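Local coordinates for hypothetical protein TM0894 (Thermotoga maritima, PDB 1ZTC) that probably acts as a metal-dependent endoribonuclease of the metallo-beta-lactamase superfamily, with two nickel ions bound in its active site, at residues A[47-52]-A[159-164]; A[76-81]-A[138-143]; A[131-136]-A[144-149]. All coordinates share one frame; numbering follows the deposited sequence.

Contact 1. Residues A[47-52]-A[159-164]; sequences IIIDPG and FLLDTE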
ATOM      1  N   ILE A  47     -17.623   8.786  21.723  1.00 44.28           N
ATOM      2  CA  ILE A  47     -17.072   7.460  21.913  1.00 44.46           C
ATOM      3  C   ILE A  47     -16.401   6.982  20.641  1.00 44.44           C
ATOM      4  O   ILE A  47     -16.967   7.069  19.541  1.00 43.79           O
ATOM      5  CB  ILE A  47     -18.195   6.464  22.279  1.00 43.91           C
ATOM      6  CG1 ILE A  47     -18.998   6.976  23.486  1.00 43.40           C
ATOM      7  CG2 ILE A  47     -17.632   5.067  22.517  1.00 44.07           C
ATOM      8  CD1 ILE A  47     -20.390   6.391  23.597  1.00 45.82           C
ATOM      9  N   ILE A  48     -15.190   6.460  20.793  1.00 45.28           N
ATOM     10  CA  ILE A  48     -14.513   5.785  19.681  1.00 45.60           C
ATOM     11  C   ILE A  48     -14.306   4.310  19.989  1.00 45.17           C
ATOM     12  O   ILE A  48     -13.819   3.948  21.054  1.00 42.76           O
ATOM     13  CB  ILE A  48     -13.161   6.465  19.344  1.00 44.49           C
ATOM     14  CG1 ILE A  48     -13.447   7.850  18.755  0.50 45.68           C
ATOM     15  CG2 ILE A  48     -12.350   5.596  18.348  1.00 44.79           C
ATOM     16  CD1 ILE A  48     -12.262   8.752  18.604  0.50 45.61           C
ATOM     17  N   ILE A  49     -14.647   3.459  19.027  1.00 45.25           N
ATOM     18  CA  ILE A  49     -14.293   2.045  19.104  1.00 45.50           C
ATOM     19  C   ILE A  49     -13.236   1.770  18.053  1.00 45.61           C
ATOM     20  O   ILE A  49     -13.495   1.962  16.857  1.00 44.63           O
ATOM     21  CB  ILE A  49     -15.505   1.126  18.899  1.00 46.75           C
ATOM     22  CG1 ILE A  49     -16.586   1.438  19.948  1.00 46.38           C
ATOM     23  CG2 ILE A  49     -15.102  -0.328  19.026  1.00 44.29           C
ATOM     24  CD1 ILE A  49     -17.857   0.569  19.816  1.00 49.00           C
ATOM     25  N   ASP A  50     -12.057   1.329  18.518  1.00 44.68           N
ATOM     26  CA  ASP A  50     -10.863   1.076  17.699  1.00 44.30           C
ATOM     27  C   ASP A  50     -10.416   2.355  16.988  1.00 45.17           C
ATOM     28  O   ASP A  50     -10.802   2.586  15.849  1.00 46.07           O
ATOM     29  CB  ASP A  50     -11.082  -0.078  16.715  1.00 44.51           C
ATOM     30  CG  ASP A  50     -11.039  -1.443  17.395  1.00 44.83           C
ATOM     31  OD1 ASP A  50     -10.807  -1.478  18.626  1.00 43.66           O
ATOM     32  OD2 ASP A  50     -11.214  -2.472  16.708  1.00 46.34           O
ATOM     33  N   PRO A  51      -9.599   3.185  17.677  1.00 44.21           N
ATOM     34  CA  PRO A  51      -9.151   4.472  17.126  1.00 45.15           C
ATOM     35  C   PRO A  51      -8.256   4.393  15.890  1.00 44.29           C
ATOM     36  O   PRO A  51      -8.082   5.400  15.186  1.00 43.50           O
ATOM     37  CB  PRO A  51      -8.424   5.136  18.315  1.00 44.82           C
ATOM     38  CG  PRO A  51      -7.970   3.988  19.156  1.00 46.06           C
ATOM     39  CD  PRO A  51      -9.092   2.979  19.046  1.00 44.48           C
ATOM     40  N   GLY A  52      -7.694   3.206  15.636  1.00 45.03           N
ATOM     41  CA  GLY A  52      -7.005   2.954  14.423  1.00 43.69           C
ATOM     42  C   GLY A  52      -5.508   3.213  14.436  1.00 43.56           C
ATOM     43  O   GLY A  52      -4.860   3.322  15.478  1.00 43.22           O
ATOM     44  N   PHE A 159     -18.624  -5.826  19.973  1.00 43.82           N
ATOM     45  CA  PHE A 159     -19.581  -4.883  20.537  1.00 43.70           C
ATOM     46  C   PHE A 159     -20.862  -4.790  19.692  1.00 43.25           C
ATOM     47  O   PHE A 159     -20.814  -4.559  18.487  1.00 44.51           O
ATOM     48  CB  PHE A 159     -18.979  -3.491  20.630  1.00 44.15           C
ATOM     49  CG  PHE A 159     -17.704  -3.424  21.390  1.00 43.86           C
ATOM     50  CD1 PHE A 159     -17.709  -3.409  22.784  1.00 44.20           C
ATOM     51  CD2 PHE A 159     -16.487  -3.394  20.722  1.00 45.87           C
ATOM     52  CE1 PHE A 159     -16.520  -3.356  23.504  1.00 42.37           C
ATOM     53  CE2 PHE A 159     -15.301  -3.344  21.428  1.00 44.14           C
ATOM     54  CZ  PHE A 159     -15.304  -3.325  22.824  1.00 42.87           C
ATOM     55  N   LEU A 160     -21.997  -4.964  20.352  1.00 44.64           N
ATOM     56  CA  LEU A 160     -23.294  -4.840  19.719  1.00 44.68           C
ATOM     57  C   LEU A 160     -23.908  -3.517  20.136  1.00 45.14           C
ATOM     58  O   LEU A 160     -24.056  -3.236  21.343  1.00 43.34           O
ATOM     59  CB  LEU A 160     -24.184  -6.010  20.148  1.00 45.46           C
ATOM     60  CG  LEU A 160     -25.567  -6.124  19.485  1.00 45.34           C
ATOM     61  CD1 LEU A 160     -25.440  -6.501  17.998  1.00 45.43           C
ATOM     62  CD2 LEU A 160     -26.391  -7.159  20.215  1.00 45.26           C
ATOM     63  N   LEU A 161     -24.292  -2.722  19.145  1.00 44.48           N
ATOM     64  CA  LEU A 161     -24.706  -1.350  19.356  1.00 44.95           C
ATOM     65  C   LEU A 161     -26.181  -1.198  18.958  1.00 44.92           C
ATOM     66  O   LEU A 161     -26.578  -1.644  17.889  1.00 46.27           O
ATOM     67  CB  LEU A 161     -23.858  -0.417  18.492  1.00 43.18           C
ATOM     68  CG  LEU A 161     -22.340  -0.663  18.367  1.00 45.24           C
ATOM     69  CD1 LEU A 161     -21.749   0.384  17.441  1.00 48.95           C
ATOM     70  CD2 LEU A 161     -21.686  -0.609  19.723  1.00 49.63           C
ATOM     71  N   ASP A 162     -26.957  -0.536  19.789  1.00 45.06           N
ATOM     72  CA  ASP A 162     -28.310  -0.151  19.389  1.00 46.60           C
ATOM     73  C   ASP A 162     -28.318   1.330  19.030  1.00 45.06           C
ATOM     74  O   ASP A 162     -28.303   2.203  19.892  1.00 44.69           O
ATOM     75  CB  ASP A 162     -29.367  -0.572  20.384  1.00 50.11           C
ATOM     76  CG  ASP A 162     -29.674  -2.106  20.276  1.00 56.63           C
ATOM     77  OD1 ASP A 162     -29.957  -2.626  19.163  1.00 58.89           O
ATOM     78  OD2 ASP A 162     -29.585  -2.785  21.312  1.00 63.73           O
ATOM     79  N   THR A 163     -28.264   1.573  17.724  1.00 44.26           N
ATOM     80  CA  THR A 163     -28.138   2.914  17.171  1.00 45.27           C
ATOM     81  C   THR A 163     -29.454   3.381  16.565  1.00 46.30           C
ATOM     82  O   THR A 163     -30.301   2.584  16.130  1.00 46.88           O
ATOM     83  CB  THR A 163     -27.028   3.007  16.095  1.00 44.64           C
ATOM     84  OG1 THR A 163     -27.503   2.478  14.845  1.00 42.64           O
ATOM     85  CG2 THR A 163     -25.759   2.245  16.526  1.00 42.71           C
ATOM     86  N   GLU A 164     -29.638   4.696  16.569  1.00 47.57           N
ATOM     87  CA  GLU A 164     -30.825   5.317  15.999  1.00 47.65           C
ATOM     88  C   GLU A 164     -30.773   5.362  14.476  1.00 46.59           C
ATOM     89  O   GLU A 164     -31.800   5.239  13.806  1.00 47.41           O
ATOM     90  CB  GLU A 164     -30.932   6.749  16.531  1.00 48.62           C
ATOM     91  CG  GLU A 164     -32.227   7.458  16.193  1.00 54.17           C
ATOM     92  CD  GLU A 164     -32.168   8.983  16.423  1.00 63.03           C
ATOM     93  OE1 GLU A 164     -31.050   9.570  16.306  1.00 72.89           O
ATOM     94  OE2 GLU A 164     -33.248   9.581  16.723  1.00 71.57           O
TER
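I49 projects from its strand toward F159 and L161, two residues of strand 157-163 whose side chains face it from the other sheet. This is the sheet-to-sheet core of the metallo-beta-lactamase fold: strand 45-49 belongs to the six-stranded mixed sheet, strand 157-163 to the five-stranded one, and the contact is purely apolar. The backbones stay well apart, with I49 CA 8.8 Å from F159 CA, so the side chains fill the interval.

I49 divides its two branches between its partners. CG2, anti to the backbone N while CG1 lies beside it (chi1 -58°), leans on the CD2-CE2 bond of the F159 ring, 3.8 Å from F159 CD2. All three residues are buried, and neighbours thicken the packing: F159 also touches V146 and L78, while I49 and L161 both rest on L40.

Further along strand 157-163 the packing gives way to solvent. D162 and T163 are partly exposed and E164 fully so; D162 OD1 forms a salt bridge with R168 NE, and T163 OG1 is hydrogen-bonded to A166 N and G167 O. At the other end, strand 45-49 stops at I49 and the chain swings into D50, whose OD2 is hydrogen-bonded to ND1 of H86, itself a nickel ligand. Back in the core, I49 and L161 pass alongside one another, pointing opposite ways, with the methyl I49 CD1 4.0 Å from L161 CD2.

Contact 2. Residues A[76-81]-A[138-143]; sequences DVLFTH and SLFDEK. With NI (nickel (II) ion), chain F.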
ATOM      1  N   ASP A  76     -14.535   8.521  25.636  1.00 42.58           N
ATOM      2  CA  ASP A  76     -14.463   7.078  25.838  1.00 43.23           C
ATOM      3  C   ASP A  76     -13.873   6.411  24.612  1.00 43.89           C
ATOM      4  O   ASP A  76     -14.240   6.742  23.479  1.00 43.87           O
ATOM      5  CB  ASP A  76     -15.853   6.478  26.105  1.00 44.20           C
ATOM      6  CG  ASP A  76     -16.563   7.119  27.294  1.00 44.74           C
ATOM      7  OD1 ASP A  76     -16.419   6.611  28.428  1.00 48.34           O
ATOM      8  OD2 ASP A  76     -17.255   8.136  27.100  1.00 46.24           O
ATOM      9  N   VAL A  77     -12.972   5.460  24.841  1.00 44.12           N
ATOM     10  CA  VAL A  77     -12.370   4.699  23.751  1.00 43.43           C
ATOM     11  C   VAL A  77     -12.356   3.231  24.126  1.00 44.42           C
ATOM     12  O   VAL A  77     -11.824   2.863  25.182  1.00 43.73           O
ATOM     13  CB  VAL A  77     -10.923   5.167  23.437  1.00 43.88           C
ATOM     14  CG1 VAL A  77     -10.283   4.290  22.359  1.00 41.14           C
ATOM     15  CG2 VAL A  77     -10.936   6.614  22.993  1.00 46.14           C
ATOM     16  N   LEU A  78     -12.978   2.412  23.283  1.00 43.58           N
ATOM     17  CA  LEU A  78     -13.036   0.970  23.503  1.00 46.13           C
ATOM     18  C   LEU A  78     -12.211   0.235  22.445  1.00 44.86           C
ATOM     19  O   LEU A  78     -12.144   0.655  21.279  1.00 44.33           O
ATOM     20  CB  LEU A  78     -14.483   0.479  23.492  1.00 47.61           C
ATOM     21  CG  LEU A  78     -15.416   1.148  24.505  1.00 49.76           C
ATOM     22  CD1 LEU A  78     -16.036   2.412  23.948  1.00 56.10           C
ATOM     23  CD2 LEU A  78     -16.510   0.197  24.909  1.00 54.25           C
ATOM     24  N   PHE A  79     -11.583  -0.854  22.871  1.00 43.41           N
ATOM     25  CA  PHE A  79     -10.766  -1.673  21.994  1.00 44.42           C
ATOM     26  C   PHE A  79     -11.347  -3.060  21.822  1.00 44.39           C
ATOM     27  O   PHE A  79     -11.610  -3.761  22.794  1.00 43.65           O
ATOM     28  CB  PHE A  79      -9.348  -1.848  22.550  1.00 45.71           C
ATOM     29  CG  PHE A  79      -8.628  -0.561  22.867  1.00 45.19           C
ATOM     30  CD1 PHE A  79      -8.457   0.417  21.892  1.00 46.71           C
ATOM     31  CD2 PHE A  79      -8.058  -0.366  24.121  1.00 44.28           C
ATOM     32  CE1 PHE A  79      -7.772   1.593  22.169  1.00 45.39           C
ATOM     33  CE2 PHE A  79      -7.383   0.801  24.408  1.00 47.47           C
ATOM     34  CZ  PHE A  79      -7.226   1.787  23.415  1.00 45.74           C
ATOM     35  N   THR A  80     -11.503  -3.487  20.576  1.00 44.19           N
ATOM     36  CA  THR A  80     -11.764  -4.889  20.314  1.00 43.68           C
ATOM     37  C   THR A  80     -10.611  -5.718  20.850  1.00 45.33           C
ATOM     38  O   THR A  80     -10.816  -6.712  21.525  1.00 43.27           O
ATOM     39  CB  THR A  80     -11.997  -5.173  18.831  1.00 42.05           C
ATOM     40  OG1 THR A  80     -10.860  -4.779  18.058  1.00 44.78           O
ATOM     41  CG2 THR A  80     -13.244  -4.442  18.368  1.00 40.35           C
ATOM     42  N   HIS A  81      -9.386  -5.277  20.580  1.00 44.69           N
ATOM     43  CA  HIS A  81      -8.237  -5.944  21.117  1.00 44.93           C
ATOM     44  C   HIS A  81      -6.973  -5.110  20.983  1.00 44.76           C
ATOM     45  O   HIS A  81      -6.957  -4.103  20.283  1.00 46.39           O
ATOM     46  CB  HIS A  81      -8.058  -7.293  20.429  1.00 43.64           C
ATOM     47  CG  HIS A  81      -7.725  -7.209  18.977  1.00 44.67           C
ATOM     48  ND1 HIS A  81      -8.525  -6.562  18.061  1.00 44.92           N
ATOM     49  CD2 HIS A  81      -6.702  -7.745  18.277  1.00 43.80           C
ATOM     50  CE1 HIS A  81      -8.011  -6.711  16.860  1.00 46.26           C
ATOM     51  NE2 HIS A  81      -6.900  -7.411  16.968  1.00 46.32           N
ATOM     52  N   SER A 138     -23.119  -4.378  29.802  1.00 45.60           N
ATOM     53  CA  SER A 138     -23.968  -3.506  29.025  1.00 47.32           C
ATOM     54  C   SER A 138     -23.593  -2.088  29.419  1.00 46.91           C
ATOM     55  O   SER A 138     -23.721  -1.714  30.587  1.00 48.93           O
ATOM     56  CB  SER A 138     -25.433  -3.790  29.400  1.00 48.88           C
ATOM     57  OG  SER A 138     -26.207  -3.801  28.218  1.00 62.04           O
ATOM     58  N   LEU A 139     -23.126  -1.304  28.458  1.00 45.69           N
ATOM     59  CA  LEU A 139     -22.582   0.023  28.718  1.00 45.54           C
ATOM     60  C   LEU A 139     -23.419   1.103  28.057  1.00 45.07           C
ATOM     61  O   LEU A 139     -24.150   0.840  27.098  1.00 45.61           O
ATOM     62  CB  LEU A 139     -21.166   0.119  28.124  1.00 44.14           C
ATOM     63  CG  LEU A 139     -20.099  -0.876  28.605  1.00 45.62           C
ATOM     64  CD1 LEU A 139     -18.809  -0.730  27.812  1.00 48.08           C
ATOM     65  CD2 LEU A 139     -19.826  -0.700  30.108  1.00 49.62           C
ATOM     66  N   PHE A 140     -23.255   2.331  28.549  1.00 45.28           N
ATOM     67  CA  PHE A 140     -23.887   3.548  27.988  1.00 46.16           C
ATOM     68  C   PHE A 140     -25.397   3.409  27.935  1.00 46.48           C
ATOM     69  O   PHE A 140     -25.988   3.375  26.846  1.00 46.67           O
ATOM     70  CB  PHE A 140     -23.304   3.901  26.603  1.00 46.72           C
ATOM     71  CG  PHE A 140     -21.818   4.093  26.624  1.00 45.50           C
ATOM     72  CD1 PHE A 140     -21.265   5.221  27.200  1.00 48.45           C
ATOM     73  CD2 PHE A 140     -20.964   3.120  26.101  1.00 50.04           C
ATOM     74  CE1 PHE A 140     -19.880   5.387  27.257  1.00 51.35           C
ATOM     75  CE2 PHE A 140     -19.569   3.279  26.146  1.00 48.44           C
ATOM     76  CZ  PHE A 140     -19.032   4.414  26.731  1.00 48.88           C
ATOM     77  N   ASP A 141     -26.003   3.296  29.122  1.00 47.49           N
ATOM     78  CA  ASP A 141     -27.432   3.094  29.256  1.00 47.58           C
ATOM     79  C   ASP A 141     -27.897   1.937  28.393  1.00 46.37           C
ATOM     80  O   ASP A 141     -28.904   2.019  27.705  1.00 45.05           O
ATOM     81  CB  ASP A 141     -28.230   4.371  28.915  1.00 51.36           C
ATOM     82  CG  ASP A 141     -27.773   5.597  29.715  1.00 56.48           C
ATOM     83  OD1 ASP A 141     -27.586   5.506  30.950  1.00 64.02           O
ATOM     84  OD2 ASP A 141     -27.585   6.661  29.090  1.00 70.68           O
ATOM     85  N   GLU A 142     -27.136   0.847  28.435  1.00 46.80           N
ATOM     86  CA  GLU A 142     -27.464  -0.395  27.741  1.00 48.04           C
ATOM     87  C   GLU A 142     -27.472  -0.313  26.216  1.00 48.33           C
ATOM     88  O   GLU A 142     -27.934  -1.245  25.555  1.00 49.64           O
ATOM     89  CB  GLU A 142     -28.740  -0.990  28.315  1.00 50.41           C
ATOM     90  CG  GLU A 142     -28.688  -1.004  29.870  1.00 51.98           C
ATOM     91  CD  GLU A 142     -29.618  -2.019  30.487  1.00 57.83           C
ATOM     92  OE1 GLU A 142     -29.909  -3.051  29.827  1.00 69.22           O
ATOM     93  OE2 GLU A 142     -30.057  -1.796  31.643  1.00 64.28           O
ATOM     94  N   LYS A 143     -26.855   0.733  25.661  1.00 47.15           N
ATOM     95  CA  LYS A 143     -26.776   0.884  24.201  1.00 47.40           C
ATOM     96  C   LYS A 143     -25.663   0.035  23.596  1.00 47.28           C
ATOM     97  O   LYS A 143     -25.661  -0.217  22.368  1.00 45.81           O
ATOM     98  CB  LYS A 143     -26.534   2.352  23.849  1.00 49.37           C
ATOM     99  CG  LYS A 143     -27.693   3.278  24.215  1.00 52.04           C
ATOM    100  CD  LYS A 143     -28.881   3.022  23.319  1.00 52.97           C
ATOM    101  CE  LYS A 143     -29.979   4.074  23.536  1.00 58.25           C
ATOM    102  NZ  LYS A 143     -31.315   3.442  23.276  1.00 61.10           N
TER
HETATM  103 NI    NI F 302      -5.794  -8.285  15.343  1.00 59.92          NI
HETATM  104  O   HOH W   1      -4.966  -6.549  14.298  1.00 40.47           O
HETATM  105  O   HOH W   2      -4.613  -9.027  13.354  1.00 43.01           O
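D76 and L78 sit on a strand whose backbone stays far from the segment holding L139 and F140: D76 CA is 10.3 Å from F140 CA. Opposite D76 the chain turns sharply, a type I' beta turn from F140 to K143 closed by K143 N donating to F140 O at 3.0 Å, and side chains alone cross the interval. With its CG anti to its own carbonyl carbon (chi1 -57°), F140 points at D76, and the carboxylate meets the ring edge near its plane, D76 CG 3.7 Å from F140 CZ and the two planes 84° apart. The polar end of D76 has stronger partners in Y99 OH and R45 NH2. Beside this pair, L78 CD2 and L139 CD1 reach tip to tip at 3.8 Å, packing one sheet of the metallo-beta-lactamase sandwich on the hairpin at the edge of the other. Strand 76-78 then leads into the superfamily's HxHxDH motif. H81, its first histidine, gives NE2 to a nickel ion at 2.2 Å; H83, H152, D174 and two waters complete the site. H81 ND1 donates to T80 OG1, 5° out of the imidazole plane, which fixes the ring's rotation; T80 OG1 is hydrogen-bonded in turn to D50 OD2.

Contact 3. Residues A[131-136]-A[144-149]; sequences VLLKGE and VKVFHT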
ATOM      1  N   VAL A 131     -10.809   1.147  32.125  1.00 44.01           N
ATOM      2  CA  VAL A 131     -11.830   0.265  32.669  1.00 44.50           C
ATOM      3  C   VAL A 131     -11.585  -1.126  32.117  1.00 43.65           C
ATOM      4  O   VAL A 131     -11.516  -1.306  30.904  1.00 41.30           O
ATOM      5  CB  VAL A 131     -13.233   0.748  32.286  1.00 44.45           C
ATOM      6  CG1 VAL A 131     -14.308  -0.302  32.656  1.00 47.83           C
ATOM      7  CG2 VAL A 131     -13.511   2.057  33.021  1.00 46.16           C
ATOM      8  N   LEU A 132     -11.424  -2.099  33.018  1.00 42.74           N
ATOM      9  CA  LEU A 132     -11.184  -3.483  32.616  1.00 45.18           C
ATOM     10  C   LEU A 132     -12.502  -4.218  32.458  1.00 45.51           C
ATOM     11  O   LEU A 132     -13.317  -4.219  33.363  1.00 45.70           O
ATOM     12  CB  LEU A 132     -10.277  -4.187  33.642  1.00 45.98           C
ATOM     13  CG  LEU A 132      -8.927  -3.482  33.829  1.00 43.52           C
ATOM     14  CD1 LEU A 132      -8.176  -4.136  34.967  1.00 51.80           C
ATOM     15  CD2 LEU A 132      -8.075  -3.469  32.577  1.00 47.01           C
ATOM     16  N   LEU A 133     -12.719  -4.812  31.293  1.00 45.28           N
ATOM     17  CA  LEU A 133     -13.949  -5.537  30.992  1.00 45.00           C
ATOM     18  C   LEU A 133     -13.732  -7.050  31.078  1.00 46.52           C
ATOM     19  O   LEU A 133     -12.579  -7.548  30.988  1.00 44.90           O
ATOM     20  CB  LEU A 133     -14.439  -5.165  29.593  1.00 44.99           C
ATOM     21  CG  LEU A 133     -14.751  -3.680  29.380  1.00 42.91           C
ATOM     22  CD1 LEU A 133     -15.053  -3.409  27.917  1.00 46.78           C
ATOM     23  CD2 LEU A 133     -15.915  -3.220  30.304  1.00 47.91           C
ATOM     24  N   LYS A 134     -14.831  -7.773  31.310  1.00 46.51           N
ATOM     25  CA  LYS A 134     -14.815  -9.243  31.366  1.00 47.30           C
ATOM     26  C   LYS A 134     -15.614  -9.883  30.226  1.00 47.27           C
ATOM     27  O   LYS A 134     -15.413 -11.056  29.909  1.00 48.11           O
ATOM     28  CB  LYS A 134     -15.397  -9.704  32.683  1.00 46.72           C
ATOM     29  CG  LYS A 134     -14.638  -9.193  33.890  1.00 53.09           C
ATOM     30  CD  LYS A 134     -15.129  -9.891  35.178  1.00 52.30           C
ATOM     31  CE  LYS A 134     -14.234  -9.621  36.424  1.00 59.81           C
ATOM     32  NZ  LYS A 134     -13.211 -10.702  36.693  1.00 62.51           N
ATOM     33  N   GLY A 135     -16.513  -9.108  29.613  1.00 45.84           N
ATOM     34  CA  GLY A 135     -17.517  -9.649  28.710  1.00 46.02           C
ATOM     35  C   GLY A 135     -18.890  -9.688  29.389  1.00 45.32           C
ATOM     36  O   GLY A 135     -18.986  -9.849  30.587  1.00 44.82           O
ATOM     37  N   GLU A 136     -19.929  -9.518  28.579  1.00 44.99           N
ATOM     38  CA  GLU A 136     -21.324  -9.483  28.988  1.00 45.45           C
ATOM     39  C   GLU A 136     -21.772  -8.138  29.590  1.00 45.87           C
ATOM     40  O   GLU A 136     -22.951  -7.977  29.826  1.00 45.73           O
ATOM     41  CB  GLU A 136     -21.695 -10.651  29.942  1.00 45.88           C
ATOM     42  CG  GLU A 136     -21.480 -12.045  29.327  1.00 47.31           C
ATOM     43  CD  GLU A 136     -22.212 -12.211  28.015  1.00 46.42           C
ATOM     44  OE1 GLU A 136     -23.422 -11.911  27.978  1.00 48.42           O
ATOM     45  OE2 GLU A 136     -21.588 -12.602  26.999  1.00 51.47           O
ATOM     46  N   VAL A 144     -24.689  -0.342  24.437  1.00 45.97           N
ATOM     47  CA  VAL A 144     -23.519  -1.081  23.987  1.00 46.24           C
ATOM     48  C   VAL A 144     -23.406  -2.356  24.796  1.00 46.23           C
ATOM     49  O   VAL A 144     -23.315  -2.316  26.013  1.00 47.16           O
ATOM     50  CB  VAL A 144     -22.245  -0.245  24.132  1.00 46.24           C
ATOM     51  CG1 VAL A 144     -21.011  -1.051  23.689  1.00 49.05           C
ATOM     52  CG2 VAL A 144     -22.369   1.024  23.308  1.00 48.01           C
ATOM     53  N   LYS A 145     -23.500  -3.484  24.111  1.00 44.89           N
ATOM     54  CA  LYS A 145     -23.302  -4.782  24.734  1.00 44.42           C
ATOM     55  C   LYS A 145     -21.933  -5.345  24.355  1.00 44.33           C
ATOM     56  O   LYS A 145     -21.585  -5.401  23.185  1.00 43.06           O
ATOM     57  CB  LYS A 145     -24.409  -5.741  24.324  1.00 47.36           C
ATOM     58  CG  LYS A 145     -24.213  -7.179  24.820  1.00 49.92           C
ATOM     59  CD  LYS A 145     -24.392  -7.332  26.314  1.00 52.65           C
ATOM     60  CE  LYS A 145     -24.445  -8.810  26.669  1.00 53.73           C
ATOM     61  NZ  LYS A 145     -24.919  -9.063  28.051  1.00 55.51           N
ATOM     62  N   VAL A 146     -21.194  -5.772  25.379  1.00 43.60           N
ATOM     63  CA  VAL A 146     -19.828  -6.290  25.241  1.00 43.73           C
ATOM     64  C   VAL A 146     -19.815  -7.805  25.257  1.00 42.26           C
ATOM     65  O   VAL A 146     -20.368  -8.425  26.151  1.00 40.85           O
ATOM     66  CB  VAL A 146     -18.933  -5.807  26.414  1.00 43.10           C
ATOM     67  CG1 VAL A 146     -17.510  -6.279  26.234  1.00 43.90           C
ATOM     68  CG2 VAL A 146     -18.975  -4.291  26.524  1.00 47.05           C
ATOM     69  N   PHE A 147     -19.133  -8.393  24.288  1.00 42.61           N
ATOM     70  CA  PHE A 147     -19.019  -9.842  24.194  1.00 43.20           C
ATOM     71  C   PHE A 147     -17.552 -10.211  24.159  1.00 42.99           C
ATOM     72  O   PHE A 147     -16.775  -9.643  23.377  1.00 42.54           O
ATOM     73  CB  PHE A 147     -19.683 -10.347  22.911  1.00 43.19           C
ATOM     74  CG  PHE A 147     -21.168 -10.181  22.890  1.00 43.09           C
ATOM     75  CD1 PHE A 147     -21.990 -11.024  23.622  1.00 44.33           C
ATOM     76  CD2 PHE A 147     -21.747  -9.196  22.125  1.00 46.97           C
ATOM     77  CE1 PHE A 147     -23.376 -10.863  23.590  1.00 44.33           C
ATOM     78  CE2 PHE A 147     -23.131  -9.030  22.092  1.00 45.03           C
ATOM     79  CZ  PHE A 147     -23.932  -9.858  22.811  1.00 43.22           C
ATOM     80  N   HIS A 148     -17.175 -11.165  24.989  1.00 41.74           N
ATOM     81  CA  HIS A 148     -15.810 -11.742  24.935  1.00 42.88           C
ATOM     82  C   HIS A 148     -15.759 -12.749  23.804  1.00 42.66           C
ATOM     83  O   HIS A 148     -16.464 -13.758  23.828  1.00 43.51           O
ATOM     84  CB  HIS A 148     -15.436 -12.434  26.246  1.00 41.55           C
ATOM     85  CG  HIS A 148     -13.969 -12.769  26.358  1.00 41.87           C
ATOM     86  ND1 HIS A 148     -13.481 -13.692  27.259  1.00 42.79           N
ATOM     87  CD2 HIS A 148     -12.888 -12.271  25.712  1.00 41.87           C
ATOM     88  CE1 HIS A 148     -12.165 -13.751  27.162  1.00 44.52           C
ATOM     89  NE2 HIS A 148     -11.777 -12.906  26.220  1.00 40.87           N
ATOM     90  N   THR A 149     -14.935 -12.464  22.809  1.00 43.73           N
ATOM     91  CA  THR A 149     -14.889 -13.258  21.602  1.00 43.31           C
ATOM     92  C   THR A 149     -13.432 -13.629  21.307  1.00 42.18           C
ATOM     93  O   THR A 149     -12.850 -13.126  20.344  1.00 42.12           O
ATOM     94  CB  THR A 149     -15.532 -12.497  20.429  1.00 41.83           C
ATOM     95  OG1 THR A 149     -14.959 -11.186  20.321  1.00 42.44           O
ATOM     96  CG2 THR A 149     -17.034 -12.322  20.639  1.00 41.19           C
TER
HETATM   97  O   HOH W   3     -19.063 -12.522  26.562  1.00 35.77           O
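K145 and E136 meet twice. The ammonium donates to the backbone oxygen, K145 NZ to E136 O at 2.9 Å, and makes a longer, weak bond within a salt bridge, K145 NZ to E136 OE1 at 3.2 Å. Both chains bend at chi2 to allow this: K145 sets out with CG anti to the backbone N (chi1 174°), then turns so that its end comes back across E136. A short backbone bond runs alongside, E136 N to V146 O at 2.7 Å, with an N-H...O angle of 139°.

The other carboxylate oxygen is also well used. A water donates to E136 OE2 at 2.6 Å and accepts from H148 N, while R200 NH1 forms a salt bridge to OE2. The same oxygen lies near the ring of F147, whose CD1 is 3.7 Å away, so the acid group is gripped by lysine, arginine and water, with the F147 ring alongside.

Packing takes over around these bonds. G135 has no side chain, and its backbone passes close to strand 144-148, with G135 CA 4.0 Å from H148 N. Deeper in, L133 CD1 touches V146 CG1, the two side chains crossing at about a right angle. On the outer side, the H148 CB methylene lies against K134 O, and its ring stacks on H101.

The touching parts, 133-136 and 145-148, run 109° apart, where the chain passes from one sheet to the other: 130-133 is the outermost strand, within this chain, of the six-stranded sheet, beside 97-101, whereas 144-148 pairs with 157-163 in the other sheet of the sandwich, where F147 meets F197 of helix 192-201 edge-to-face.

Contacts 1 and 2 both bridge the two sheets from neighbouring strands, 45-49 and 76-78, of the larger one; contact 1 is wholly buried and aliphatic-aromatic, while contact 2 lies farther out and brings a carboxylate to a ring edge. Contact 3 sits nearest the surface and is the one with charged and backbone bonds across it. Contacts 1 and 3 share the smaller sheet, where L160 O pairs with K145 N, and contact 2 joins the same sheet through L139 N and V144 O. Contacts 1 and 2 come together again beyond their strands, at the loops leading to the metals.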